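Side-chain contacts in charybdin (Charybdis maritima, PDB 2B7U), which belongs to the ribosome-inactivating proteins of plants, a family whose fold joins a mixed beta sheet to a largely helical region: residues A[14-17]-A[18-21]; A[29-32]-A[33-37]; A[223-227]-A[228-232]. One frame throughout, in Å; residues are numbered along the deposited sequence. Where two conformers were deposited one is given.

Contact 1: A[14-17]-A[18-21]; sequences LDIE and RLTG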
ATOM      1  N   LEU A  14      -3.993  -3.322 -14.468  1.00 17.85           N
ATOM      2  CA  LEU A  14      -4.899  -2.210 -14.724  1.00 17.78           C
ATOM      3  C   LEU A  14      -4.374  -1.337 -15.853  1.00 17.52           C
ATOM      4  O   LEU A  14      -3.202  -0.941 -15.843  1.00 15.71           O
ATOM      5  CB  LEU A  14      -5.080  -1.380 -13.460  1.00 17.80           C
ATOM      6  CG  LEU A  14      -6.144  -0.280 -13.506  1.00 17.83           C
ATOM      7  CD1 LEU A  14      -7.540  -0.852 -13.684  1.00 18.64           C
ATOM      8  CD2 LEU A  14      -6.079   0.560 -12.257  1.00 18.85           C
ATOM      9  N   ASP A  15      -5.230  -1.040 -16.830  1.00 18.69           N
ATOM     10  CA  ASP A  15      -4.878  -0.027 -17.821  1.00 20.08           C
ATOM     11  C   ASP A  15      -5.395   1.340 -17.387  1.00 19.72           C
ATOM     12  O   ASP A  15      -6.565   1.492 -17.066  1.00 19.46           O
ATOM     13  CB  ASP A  15      -5.380  -0.337 -19.218  1.00 21.30           C
ATOM     14  CG  ASP A  15      -4.725   0.577 -20.263  1.00 23.92           C
ATOM     15  OD1 ASP A  15      -5.200   1.713 -20.482  1.00 27.07           O
ATOM     16  OD2 ASP A  15      -3.673   0.201 -20.837  1.00 30.32           O
ATOM     17  N   ILE A  16      -4.518   2.334 -17.430  1.00 20.15           N
ATOM     18  CA  ILE A  16      -4.793   3.656 -16.899  1.00 21.39           C
ATOM     19  C   ILE A  16      -5.547   4.558 -17.878  1.00 22.15           C
ATOM     20  O   ILE A  16      -6.188   5.501 -17.443  1.00 22.81           O
ATOM     21  CB  ILE A  16      -3.461   4.354 -16.450  1.00 21.72           C
ATOM     22  CG1 ILE A  16      -2.602   3.407 -15.618  1.00 22.43           C
ATOM     23  CG2 ILE A  16      -3.728   5.639 -15.666  1.00 23.79           C
ATOM     24  CD1 ILE A  16      -3.324   2.871 -14.408  1.00 20.78           C
ATOM     25  N   GLU A  17      -5.502   4.274 -19.180  1.00 23.03           N
ATOM     26  CA  GLU A  17      -6.050   5.215 -20.172  1.00 24.59           C
ATOM     27  C   GLU A  17      -7.546   5.508 -20.035  1.00 24.57           C
ATOM     28  O   GLU A  17      -7.953   6.676 -20.069  1.00 25.17           O
ATOM     29  CB  GLU A  17      -5.735   4.742 -21.590  1.00 24.24           C
ATOM     30  CG  GLU A  17      -6.124   5.751 -22.652  1.00 25.49           C
ATOM     31  CD  GLU A  17      -5.864   5.256 -24.055  1.00 26.29           C
ATOM     32  OE1 GLU A  17      -5.299   4.152 -24.216  1.00 28.11           O
ATOM     33  OE2 GLU A  17      -6.244   5.977 -25.004  1.00 29.48           O
ATOM     34  N   ARG A  18      -8.354   4.462 -19.873  1.00 25.38           N
ATOM     35  CA  ARG A  18      -9.821   4.599 -19.762  1.00 26.14           C
ATOM     36  C   ARG A  18     -10.299   4.639 -18.296  1.00 25.06           C
ATOM     37  O   ARG A  18     -11.500   4.548 -18.024  1.00 25.60           O
ATOM     38  CB  ARG A  18     -10.523   3.475 -20.567  1.00 27.61           C
ATOM     39  CG  ARG A  18     -11.094   2.246 -19.807  1.00 30.73           C
ATOM     40  CD  ARG A  18     -10.109   1.603 -18.845  1.00 34.90           C
ATOM     41  NE  ARG A  18     -10.760   0.710 -17.875  1.00 35.65           N
ATOM     42  CZ  ARG A  18     -10.273   0.436 -16.664  1.00 38.44           C
ATOM     43  NH1 ARG A  18      -9.144   0.999 -16.254  1.00 39.92           N
ATOM     44  NH2 ARG A  18     -10.916  -0.398 -15.848  1.00 38.49           N
ATOM     45  N   LEU A  19      -9.355   4.787 -17.370  1.00 23.85           N
ATOM     46  CA  LEU A  19      -9.630   4.667 -15.940  1.00 22.81           C
ATOM     47  C   LEU A  19     -10.656   5.716 -15.494  1.00 21.61           C
ATOM     48  O   LEU A  19     -10.516   6.898 -15.814  1.00 21.48           O
ATOM     49  CB  LEU A  19      -8.326   4.864 -15.143  1.00 22.83           C
ATOM     50  CG  LEU A  19      -7.889   3.886 -14.050  1.00 25.58           C
ATOM     51  CD1 LEU A  19      -7.036   4.624 -13.021  1.00 24.25           C
ATOM     52  CD2 LEU A  19      -9.006   3.171 -13.405  1.00 23.84           C
ATOM     53  N   THR A  20     -11.674   5.284 -14.753  1.00 19.66           N
ATOM     54  CA  THR A  20     -12.636   6.203 -14.153  1.00 19.11           C
ATOM     55  C   THR A  20     -12.676   5.975 -12.647  1.00 17.68           C
ATOM     56  O   THR A  20     -12.118   4.988 -12.154  1.00 17.31           O
ATOM     57  CB  THR A  20     -14.052   6.000 -14.706  1.00 19.81           C
ATOM     58  OG1 THR A  20     -14.577   4.733 -14.281  1.00 19.53           O
ATOM     59  CG2 THR A  20     -14.043   6.064 -16.214  1.00 19.85           C
ATOM     60  N   GLY A  21     -13.349   6.874 -11.932  1.00 17.43           N
ATOM     61  CA  GLY A  21     -13.552   6.727 -10.483  1.00 16.75           C
ATOM     62  C   GLY A  21     -14.134   5.373 -10.150  1.00 17.13           C
ATOM     63  O   GLY A  21     -13.666   4.687  -9.229  1.00 17.02           O
TER

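Contact 2: A[29-32]-A[33-37]; sequences KNLR and RSLAT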
ATOM      1  N   LYS A  29     -11.300  -2.697  -4.747  1.00 13.81           N
ATOM      2  CA  LYS A  29     -12.165  -3.649  -4.030  1.00 14.44           C
ATOM      3  C   LYS A  29     -11.773  -5.077  -4.388  1.00 14.45           C
ATOM      4  O   LYS A  29     -11.665  -5.936  -3.528  1.00 14.46           O
ATOM      5  CB  LYS A  29     -13.617  -3.364  -4.343  1.00 13.89           C
ATOM      6  CG  LYS A  29     -14.111  -2.108  -3.638  1.00 16.93           C
ATOM      7  CD  LYS A  29     -15.449  -1.624  -4.152  1.00 16.99           C
ATOM      8  CE  LYS A  29     -16.594  -2.525  -3.771  1.00 20.87           C
ATOM      9  NZ  LYS A  29     -17.918  -2.086  -4.300  1.00 23.51           N
ATOM     10  N   ASN A  30     -11.532  -5.329  -5.672  1.00 14.94           N
ATOM     11  CA  ASN A  30     -11.106  -6.657  -6.088  1.00 15.56           C
ATOM     12  C   ASN A  30      -9.745  -7.030  -5.529  1.00 15.18           C
ATOM     13  O   ASN A  30      -9.505  -8.183  -5.165  1.00 16.58           O
ATOM     14  CB  ASN A  30     -11.117  -6.784  -7.619  1.00 16.50           C
ATOM     15  CG  ASN A  30     -12.510  -6.737  -8.189  1.00 21.00           C
ATOM     16  OD1 ASN A  30     -13.480  -7.033  -7.499  1.00 25.17           O
ATOM     17  ND2 ASN A  30     -12.620  -6.388  -9.468  1.00 26.52           N
ATOM     18  N   LEU A  31      -8.841  -6.058  -5.446  1.00 13.94           N
ATOM     19  CA  LEU A  31      -7.520  -6.311  -4.928  1.00 14.34           C
ATOM     20  C   LEU A  31      -7.587  -6.696  -3.442  1.00 14.40           C
ATOM     21  O   LEU A  31      -6.896  -7.595  -2.990  1.00 14.09           O
ATOM     22  CB  LEU A  31      -6.641  -5.089  -5.139  1.00 14.69           C
ATOM     23  CG  LEU A  31      -5.218  -5.185  -4.610  1.00 15.89           C
ATOM     24  CD1 LEU A  31      -4.506  -6.443  -5.116  1.00 17.79           C
ATOM     25  CD2 LEU A  31      -4.430  -3.949  -4.931  1.00 16.33           C
ATOM     26  N   ARG A  32      -8.426  -6.010  -2.682  1.00 14.28           N
ATOM     27  CA  ARG A  32      -8.632  -6.382  -1.277  1.00 14.34           C
ATOM     28  C   ARG A  32      -9.106  -7.827  -1.104  1.00 15.14           C
ATOM     29  O   ARG A  32      -8.630  -8.559  -0.228  1.00 15.37           O
ATOM     30  CB  ARG A  32      -9.614  -5.426  -0.630  1.00 13.85           C
ATOM     31  CG  ARG A  32      -9.110  -4.034  -0.424  1.00 12.84           C
ATOM     32  CD  ARG A  32     -10.220  -3.104  -0.080  1.00 13.62           C
ATOM     33  NE  ARG A  32      -9.800  -1.723   0.153  1.00 12.14           N
ATOM     34  CZ  ARG A  32     -10.636  -0.680   0.058  1.00 12.88           C
ATOM     35  NH1 ARG A  32     -10.199   0.547   0.265  1.00 14.86           N
ATOM     36  NH2 ARG A  32     -11.929  -0.859  -0.226  1.00 15.32           N
ATOM     37  N   ARG A  33     -10.047  -8.233  -1.942  1.00 15.86           N
ATOM     38  CA  ARG A  33     -10.521  -9.594  -1.920  1.00 17.05           C
ATOM     39  C   ARG A  33      -9.403 -10.585  -2.270  1.00 16.01           C
ATOM     40  O   ARG A  33      -9.314 -11.638  -1.659  1.00 15.55           O
ATOM     41  CB  ARG A  33     -11.685  -9.734  -2.893  1.00 17.28           C
ATOM     42  CG  ARG A  33     -12.283 -11.079  -2.933  1.00 21.32           C
ATOM     43  CD  ARG A  33     -13.242 -11.118  -4.103  0.50 24.62           C
ATOM     44  NE  ARG A  33     -14.608 -11.471  -3.735  0.50 25.78           N
ATOM     45  CZ  ARG A  33     -15.319 -12.449  -4.285  0.50 27.31           C
ATOM     46  NH1 ARG A  33     -16.559 -12.655  -3.872  0.50 27.13           N
ATOM     47  NH2 ARG A  33     -14.815 -13.226  -5.240  0.50 28.77           N
ATOM     48  N   SER A  34      -8.567 -10.240  -3.250  1.00 16.65           N
ATOM     49  CA  SER A  34      -7.470 -11.101  -3.704  1.00 16.79           C
ATOM     50  C   SER A  34      -6.433 -11.269  -2.614  1.00 17.33           C
ATOM     51  O   SER A  34      -5.800 -12.311  -2.509  1.00 18.05           O
ATOM     52  CB  SER A  34      -6.779 -10.539  -4.938  1.00 17.31           C
ATOM     53  OG  SER A  34      -7.637 -10.603  -6.075  1.00 19.61           O
ATOM     54  N   LEU A  35      -6.274 -10.236  -1.805  1.00 16.94           N
ATOM     55  CA  LEU A  35      -5.265 -10.246  -0.745  1.00 17.11           C
ATOM     56  C   LEU A  35      -5.699 -10.977   0.511  1.00 17.52           C
ATOM     57  O   LEU A  35      -4.864 -11.370   1.347  1.00 17.64           O
ATOM     58  CB  LEU A  35      -4.888  -8.810  -0.377  1.00 17.65           C
ATOM     59  CG  LEU A  35      -4.141  -7.982  -1.419  1.00 17.60           C
ATOM     60  CD1 LEU A  35      -4.200  -6.471  -1.148  1.00 17.47           C
ATOM     61  CD2 LEU A  35      -2.680  -8.441  -1.544  1.00 19.16           C
ATOM     62  N   ALA A  36      -7.007 -11.100   0.702  1.00 17.29           N
ATOM     63  CA  ALA A  36      -7.555 -11.619   1.945  1.00 17.73           C
ATOM     64  C   ALA A  36      -7.139 -13.044   2.251  1.00 19.16           C
ATOM     65  O   ALA A  36      -7.066 -13.887   1.340  1.00 20.48           O
ATOM     66  CB  ALA A  36      -9.055 -11.581   1.897  1.00 17.98           C
ATOM     67  N   THR A  37      -6.915 -13.320   3.523  1.00 20.36           N
ATOM     68  CA  THR A  37      -6.873 -14.715   4.001  1.00 22.53           C
ATOM     69  C   THR A  37      -8.124 -15.095   4.744  1.00 22.17           C
ATOM     70  O   THR A  37      -8.629 -16.186   4.574  1.00 23.63           O
ATOM     71  CB  THR A  37      -5.664 -15.006   4.920  1.00 22.96           C
ATOM     72  OG1 THR A  37      -5.878 -14.410   6.222  1.00 25.46           O
ATOM     73  CG2 THR A  37      -4.440 -14.554   4.285  1.00 25.54           C
TER

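Contact 3: A[223-227]-A[228-232]; sequences QTIYG and KIIKT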
ATOM      1  N   GLN A 223      -9.233   6.702  19.907  1.00 16.41           N
ATOM      2  CA  GLN A 223      -8.314   7.357  18.996  1.00 17.06           C
ATOM      3  C   GLN A 223      -9.009   8.575  18.410  1.00 17.76           C
ATOM      4  O   GLN A 223     -10.226   8.599  18.302  1.00 19.78           O
ATOM      5  CB  GLN A 223      -7.941   6.399  17.877  1.00 16.88           C
ATOM      6  CG  GLN A 223      -7.359   5.096  18.386  1.00 17.51           C
ATOM      7  CD  GLN A 223      -6.011   5.266  19.006  1.00 18.68           C
ATOM      8  OE1 GLN A 223      -5.110   5.851  18.404  1.00 21.28           O
ATOM      9  NE2 GLN A 223      -5.853   4.776  20.235  1.00 18.94           N
ATOM     10  N   THR A 224      -8.237   9.575  18.025  1.00 16.72           N
ATOM     11  CA  THR A 224      -8.801  10.732  17.343  1.00 16.72           C
ATOM     12  C   THR A 224      -8.370  10.684  15.884  1.00 16.53           C
ATOM     13  O   THR A 224      -7.171  10.619  15.581  1.00 16.89           O
ATOM     14  CB  THR A 224      -8.338  12.019  18.027  1.00 16.80           C
ATOM     15  OG1 THR A 224      -8.794  12.016  19.381  1.00 18.00           O
ATOM     16  CG2 THR A 224      -8.908  13.222  17.312  1.00 16.88           C
ATOM     17  N   ILE A 225      -9.349  10.782  14.979  1.00 16.92           N
ATOM     18  CA  ILE A 225      -9.122  10.785  13.523  1.00 16.12           C
ATOM     19  C   ILE A 225      -9.969  11.895  12.910  1.00 17.11           C
ATOM     20  O   ILE A 225     -11.158  11.974  13.200  1.00 16.38           O
ATOM     21  CB  ILE A 225      -9.509   9.445  12.863  1.00 17.07           C
ATOM     22  CG1 ILE A 225      -8.652   8.316  13.435  1.00 15.58           C
ATOM     23  CG2 ILE A 225      -9.369   9.531  11.340  1.00 17.32           C
ATOM     24  CD1 ILE A 225      -9.009   6.922  12.943  1.00 17.33           C
ATOM     25  N   TYR A 226      -9.343  12.726  12.085  1.00 18.52           N
ATOM     26  CA  TYR A 226     -10.024  13.868  11.444  1.00 19.71           C
ATOM     27  C   TYR A 226     -10.796  14.682  12.485  1.00 19.25           C
ATOM     28  O   TYR A 226     -11.913  15.132  12.227  1.00 19.12           O
ATOM     29  CB  TYR A 226     -10.991  13.370  10.368  1.00 20.59           C
ATOM     30  CG  TYR A 226     -11.385  14.361   9.284  1.00 23.14           C
ATOM     31  CD1 TYR A 226     -12.505  14.129   8.496  1.00 23.64           C
ATOM     32  CD2 TYR A 226     -10.643  15.499   9.030  1.00 23.21           C
ATOM     33  CE1 TYR A 226     -12.870  15.007   7.484  1.00 25.80           C
ATOM     34  CE2 TYR A 226     -11.009  16.390   8.022  1.00 25.29           C
ATOM     35  CZ  TYR A 226     -12.122  16.133   7.253  1.00 25.48           C
ATOM     36  OH  TYR A 226     -12.488  17.031   6.248  1.00 28.33           O
ATOM     37  N   GLY A 227     -10.193  14.882  13.653  1.00 18.80           N
ATOM     38  CA  GLY A 227     -10.788  15.685  14.703  1.00 18.94           C
ATOM     39  C   GLY A 227     -11.969  15.070  15.445  1.00 18.97           C
ATOM     40  O   GLY A 227     -12.613  15.743  16.260  1.00 19.68           O
ATOM     41  N   LYS A 228     -12.234  13.785  15.207  1.00 18.45           N
ATOM     42  CA  LYS A 228     -13.353  13.079  15.819  1.00 18.94           C
ATOM     43  C   LYS A 228     -12.826  11.953  16.696  1.00 17.27           C
ATOM     44  O   LYS A 228     -11.862  11.285  16.316  1.00 17.05           O
ATOM     45  CB  LYS A 228     -14.231  12.456  14.754  1.00 18.94           C
ATOM     46  CG  LYS A 228     -14.868  13.424  13.800  1.00 22.23           C
ATOM     47  CD  LYS A 228     -15.528  12.688  12.603  1.00 23.91           C
ATOM     48  CE  LYS A 228     -16.310  11.397  12.977  1.00 27.68           C
ATOM     49  NZ  LYS A 228     -15.588  10.073  12.721  1.00 29.73           N
ATOM     50  N   ILE A 229     -13.485  11.710  17.818  1.00 16.93           N
ATOM     51  CA  ILE A 229     -13.069  10.639  18.720  1.00 17.87           C
ATOM     52  C   ILE A 229     -13.697   9.315  18.291  1.00 17.92           C
ATOM     53  O   ILE A 229     -14.910   9.214  18.085  1.00 19.61           O
ATOM     54  CB  ILE A 229     -13.349  11.008  20.204  1.00 18.50           C
ATOM     55  CG1 ILE A 229     -12.567  12.283  20.550  1.00 19.98           C
ATOM     56  CG2 ILE A 229     -12.949   9.869  21.117  1.00 19.71           C
ATOM     57  CD1 ILE A 229     -12.947  12.955  21.868  1.00 20.92           C
ATOM     58  N   ILE A 230     -12.844   8.305  18.144  1.00 17.27           N
ATOM     59  CA  ILE A 230     -13.230   6.952  17.728  1.00 16.80           C
ATOM     60  C   ILE A 230     -13.095   6.058  18.953  1.00 17.57           C
ATOM     61  O   ILE A 230     -11.990   5.736  19.395  1.00 16.61           O
ATOM     62  CB  ILE A 230     -12.299   6.448  16.609  1.00 17.32           C
ATOM     63  CG1 ILE A 230     -12.130   7.516  15.520  1.00 16.86           C
ATOM     64  CG2 ILE A 230     -12.805   5.122  16.050  1.00 18.10           C
ATOM     65  CD1 ILE A 230     -13.386   8.009  14.865  1.00 19.77           C
ATOM     66  N   LYS A 231     -14.238   5.676  19.509  1.00 18.42           N
ATOM     67  CA  LYS A 231     -14.304   5.149  20.862  1.00 19.63           C
ATOM     68  C   LYS A 231     -14.154   3.649  20.974  1.00 18.92           C
ATOM     69  O   LYS A 231     -13.810   3.152  22.053  1.00 20.58           O
ATOM     70  CB  LYS A 231     -15.622   5.574  21.530  1.00 19.31           C
ATOM     71  CG  LYS A 231     -15.603   7.017  22.019  1.00 22.06           C
ATOM     72  CD  LYS A 231     -16.681   7.277  23.079  1.00 23.98           C
ATOM     73  CE  LYS A 231     -16.489   6.468  24.397  1.00 30.17           C
ATOM     74  NZ  LYS A 231     -15.181   6.718  25.118  1.00 32.85           N
ATOM     75  N   THR A 232     -14.412   2.929  19.884  1.00 18.42           N
ATOM     76  CA  THR A 232     -14.343   1.470  19.897  1.00 17.75           C
ATOM     77  C   THR A 232     -13.594   0.892  18.692  1.00 17.22           C
ATOM     78  O   THR A 232     -13.434   1.563  17.651  1.00 16.61           O
ATOM     79  CB  THR A 232     -15.755   0.859  19.881  1.00 18.18           C
ATOM     80  OG1 THR A 232     -16.342   1.093  18.596  1.00 19.18           O
ATOM     81  CG2 THR A 232     -16.642   1.472  20.960  1.00 19.71           C
TER
HETATM   82  O   HOH W   1     -13.279  10.575  11.915  1.00 22.93           O

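Contact 1: A[14-17]-A[18-21]
A type I beta turn from Ile16 to Leu19 follows the end of strand 7-15, an edge strand of the mixed sheet, and leads the chain to helix 21-35. Its closing bond runs from Leu19 N to Ile16 O at 3.2 Å; with an N-H...O angle of 157° it is fairly straight at the hydrogen, yet the donor stands above the carbonyl plane rather than on a lone pair. One residue earlier an Asx turn is nested on it: Asp15 OD1 accepts from Glu17 N at 2.9 Å, met from above the carboxylate plane.

Arg18 folds back over the strand end. A bend at its second torsion (chi2 -50°) turns the chain toward the strand and brings NH1 to Asp15 O at 2.7 Å, a short bond but a weak one, since its N-H...O angle is only 120°. Leu14 CD1 lies at the edge of the same guanidinium, near its plane, 3.6 Å from NH1.

The two methyl branches of Leu14 divide the work, for CD2 meets Leu19 CD2 at 4.1 Å, the two side chains crossing at about a right angle. Leu19 CD1 reaches Ile16 CD1 at 4.3 Å, and both residues also touch Leu138 of helix 135-147. The Lys135 ammonium binds the carbonyl oxygens of Glu17 and Leu19.

The bend is thus held by bonds that all involve a backbone N or O, one of them accepted by the Asp15 carboxylate, with leucine and isoleucine on its buried side; the poor angle of the arginine bond suggests that this side chain adds less than the turn bonds themselves.

Contact 2: A[29-32]-A[33-37]
Residues 29-35 form the last turns of helix 21-35, and Ala36 and Thr37 lead out of it, Ala36 being the first residue to leave helical backbone angles. The backbone bonds record how the helix finishes. Arg33 N donates to Lys29 O with an angle of 162° at the hydrogen, and Ser34 N to Asn30 O at 3.0 Å; Leu35 N reaches Leu31 O at 3.0 Å, its angle down to 140°. At the last step the pattern weakens: Arg32 O receives weak bonds from both Leu35 N and Ala36 N, the latter at 3.2 Å, and Ala36 N is itself divided between Arg32 O and Arg33 O, both bonds weak.

Apolar contact lies on the buried side, where Leu31 and Leu35, one helical turn apart, face strands 7-15 and 56-64 and share Phe10 and Phe58 as neighbours. Leu31 holds CG trans to its own N (chi1 178°), and from there its CD1 lies 4.0 Å from both CG and CD1 of Leu35.

Polar side chains go other ways. The chain of Arg32 is extended from CG to NE, and its guanidinium leaves the helix to bond the carbonyl oxygens of Thr169 and Ala168 through NE and NH1. Ser34 turns OG back over the preceding turn, 3.2 Å from Asn30 O.

The tightest side-chain approach between the two leucines joins Leu31 CG to Leu35 CD1 at 3.8 Å.

Contact 3: A[223-227]-A[228-232]
Ile225 O is gripped by two donors in a two-residue beta hairpin: Lys228 N at 2.9 Å, coming from above the carbonyl plane, and a water at 2.8 Å. That water accepts in turn from Lys228 NZ at 2.5 Å, an unusually short distance. Bends at chi3 and chi4 curl the lysine chain back so that its ammonium reaches the water, while outside the hairpin NZ also forms a salt bridge with O3S of a bound MES molecule.

The type I' turn from Ile225 to Lys228 places Tyr226 and Gly227 at positive phi. Beyond it the strands pair antiparallel. Ile225 N meets Lys228 O in the carbonyl plane, and Ile230 N donates to Gln223 O at 2.6 Å with an angle of 167° at the hydrogen.

On one face, Ile225 CD1 packs against Ile230 CG1 at 4.1 Å, and both residues touch Phe239 and Leu236. On the other, Thr224 OG1 lies 4.0 Å from Ile229 CG1 across the non-hydrogen-bonded pair. The Tyr226 ring stacks with Trp193.

The hairpin is therefore fixed by four backbone bonds, two at the Gln223-Ile230 pair and two at Ile225-Lys228, and by one buried isoleucine pair; the sulfonate and water are consistent with a charged lysine in this crystal.

The three contacts follow one another along the chain without touching. Contacts 1 and 2 bracket helix 21-35: the turn within contact 1 leads into it from strand 7-15, and contact 2 holds its last turns and the exit. Their centres are about 19 Å apart and their nearest atoms about 8 Å. Contact 2 packs on the large mixed sheet, through Leu31 and Leu35 on Phe10 of the strand from which contact 1 emerges. Contact 3 is a separate two-stranded hairpin near the C-terminus, its centre about 34 Å from that of contact 1 and 27 Å from that of contact 2. The bound MES belongs to contact 3, the side chain of Tyr226 about 3 Å from it, and probably came from the crystallisation liquor.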